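Local coordinates for protein beta sliding clamp (Bartonella birtlesii LL-WM9, PDB 6PTR) that probably forms a ring-shaped head-to-tail homodimer around DNA that tethers DNA polymerases and other proteins to it and makes synthesis processive, at residues 11-16 against 63-68. Sequence-based numbering, arbitrary orientation.
Sequences ITVDRS and ESFTVN
The N-terminal domain of the sliding clamp has the DNA-clamp fold, in which two antiparallel sheets pack against helices, and here Val13, on the edge strand 10-14 of one sheet, meets Phe65 on strand 59-69 of the other and Val67 two residues on. Apolar side chains, one main-chain carbonyl and water make the join. CG1 of Val13 does most of the touching: it sits 4.1 Å from CE2 of Phe65, at the edge of the ring and near its plane, and also 4.1 Å from CG1 of Val67. Phe65 has CG tucked between its backbone N and carbonyl carbon (chi1 56°), and its ring reaches across toward strand 10-14, with Val13 and the phenylalanine crossing at about a right angle. Phe18 of helix 15-26 touches both Val13 and Phe65, tying the helix into the same apolar cluster, while Val50 touches Val67 from within the second sheet. The helix starts directly after the strand: Asp14 is its N-cap, with OD2 accepting a hydrogen bond from the backbone N of Gln17. Toward Asn68, water takes over. One molecule accepts from Thr12 N at 2.9 Å and donates to Asn68 O at 2.6 Å, bridging the two backbones. Beside this bridge, the CG1 methyl of Val67, anti to its own backbone N (chi1 -168°), lies 3.3 Å from the carbonyl O of Thr12.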
loop_
_atom_site.group_PDB
_atom_site.type_symbol
_atom_site.label_atom_id
_atom_site.label_comp_id
_atom_site.label_asym_id
_atom_site.label_seq_id
_atom_site.Cartn_x
_atom_site.Cartn_y
_atom_site.Cartn_z
ATOM N N ILE C 11 9.869 34.853 1.137
ATOM C CA ILE C 11 10.819 34.163 0.269
ATOM C C ILE C 11 10.082 33.614 -0.939
ATOM O O ILE C 11 8.914 33.234 -0.853
ATOM C CB ILE C 11 11.557 33.023 1.000
ATOM C CG1 ILE C 11 10.551 32.053 1.617
ATOM C CG2 ILE C 11 12.480 33.615 2.057
ATOM C CD1 ILE C 11 11.208 30.830 2.342
ATOM N N THR C 12 10.771 33.598 -2.076
ATOM C CA THR C 12 10.272 32.950 -3.285
ATOM C C THR C 12 11.200 31.783 -3.582
ATOM O O THR C 12 12.402 31.989 -3.748
ATOM C CB THR C 12 10.247 33.930 -4.464
ATOM O OG1 THR C 12 9.363 35.016 -4.166
ATOM C CG2 THR C 12 9.779 33.231 -5.752
ATOM N N VAL C 13 10.657 30.565 -3.637
ATOM C CA VAL C 13 11.498 29.387 -3.800
ATOM C C VAL C 13 11.033 28.581 -5.002
ATOM O O VAL C 13 9.883 28.669 -5.433
ATOM C CB VAL C 13 11.480 28.514 -2.542
ATOM C CG1 VAL C 13 12.023 29.317 -1.374
ATOM C CG2 VAL C 13 10.060 28.036 -2.283
ATOM N N ASP C 14 11.958 27.792 -5.549
ATOM C CA ASP C 14 11.601 26.847 -6.593
ATOM C C ASP C 14 10.811 25.712 -5.960
ATOM O O ASP C 14 11.220 25.158 -4.936
ATOM C CB ASP C 14 12.865 26.328 -7.283
ATOM C CG ASP C 14 12.573 25.277 -8.339
ATOM O OD1 ASP C 14 12.056 25.632 -9.420
ATOM O OD2 ASP C 14 12.878 24.090 -8.090
ATOM N N ARG C 15 9.676 25.358 -6.568
ATOM C CA ARG C 15 8.840 24.316 -5.975
ATOM C C ARG C 15 9.604 23.000 -5.841
ATOM O O ARG C 15 9.582 22.363 -4.783
ATOM C CB ARG C 15 7.576 24.131 -6.806
ATOM C CG ARG C 15 6.680 23.012 -6.301
ATOM C CD ARG C 15 6.981 21.700 -7.016
ATOM N NE ARG C 15 6.164 20.616 -6.474
ATOM C CZ ARG C 15 6.392 19.322 -6.676
ATOM N NH1 ARG C 15 7.434 18.920 -7.399
ATOM N NH2 ARG C 15 5.580 18.423 -6.137
ATOM N N SER C 16 10.295 22.583 -6.906
ATOM C CA SER C 16 10.932 21.269 -6.894
ATOM C C SER C 16 12.061 21.210 -5.876
ATOM O O SER C 16 12.195 20.222 -5.147
ATOM C CB SER C 16 11.437 20.915 -8.287
ATOM O OG SER C 16 10.349 20.550 -9.111
ATOM N N GLU C 63 18.062 20.778 6.749
ATOM C CA GLU C 63 18.588 20.879 5.400
ATOM C C GLU C 63 18.494 22.330 4.987
ATOM O O GLU C 63 17.540 23.016 5.354
ATOM C CB GLU C 63 17.842 20.040 4.376
ATOM C CG GLU C 63 18.672 20.024 3.058
ATOM C CD GLU C 63 17.901 19.509 1.914
ATOM O OE1 GLU C 63 18.077 20.008 0.783
ATOM O OE2 GLU C 63 17.092 18.606 2.160
ATOM N N SER C 64 19.478 22.788 4.229
ATOM C CA SER C 64 19.529 24.185 3.846
ATOM C C SER C 64 19.728 24.275 2.351
ATOM O O SER C 64 20.354 23.400 1.750
ATOM C CB SER C 64 20.670 24.897 4.555
ATOM O OG SER C 64 20.660 24.544 5.928
ATOM N N PHE C 65 19.212 25.352 1.758
ATOM C CA PHE C 65 19.491 25.616 0.353
ATOM C C PHE C 65 19.572 27.118 0.112
ATOM O O PHE C 65 18.975 27.920 0.836
ATOM C CB PHE C 65 18.439 24.980 -0.581
ATOM C CG PHE C 65 17.014 25.382 -0.302
ATOM C CD1 PHE C 65 16.300 24.816 0.742
ATOM C CD2 PHE C 65 16.375 26.311 -1.116
ATOM C CE1 PHE C 65 14.981 25.173 0.984
ATOM C CE2 PHE C 65 15.046 26.661 -0.886
ATOM C CZ PHE C 65 14.351 26.094 0.164
ATOM N N THR C 66 20.273 27.464 -0.964
ATOM C CA THR C 66 20.547 28.852 -1.323
ATOM C C THR C 66 19.336 29.471 -2.006
ATOM O O THR C 66 18.800 28.905 -2.960
ATOM C CB THR C 66 21.764 28.907 -2.241
ATOM O OG1 THR C 66 22.940 28.535 -1.496
ATOM C CG2 THR C 66 21.922 30.302 -2.837
ATOM N N VAL C 67 18.888 30.620 -1.495
ATOM C CA VAL C 67 17.761 31.375 -2.049
ATOM C C VAL C 67 18.061 32.849 -1.891
ATOM O O VAL C 67 18.516 33.273 -0.829
ATOM C CB VAL C 67 16.417 31.118 -1.325
ATOM C CG1 VAL C 67 15.267 31.708 -2.135
ATOM C CG2 VAL C 67 16.192 29.678 -1.047
ATOM N N ASN C 68 17.768 33.637 -2.915
ATOM C CA ASN C 68 17.693 35.080 -2.705
ATOM C C ASN C 68 16.498 35.371 -1.797
ATOM O O ASN C 68 15.364 35.002 -2.120
ATOM C CB ASN C 68 17.550 35.822 -4.025
ATOM C CG ASN C 68 17.354 37.312 -3.818
ATOM O OD1 ASN C 68 16.266 37.850 -4.029
ATOM N ND2 ASN C 68 18.390 37.972 -3.365
HETATM O O HOH W 1 12.882 35.586 -1.896
HETATM O O HOH W 2 14.175 33.772 -4.789
#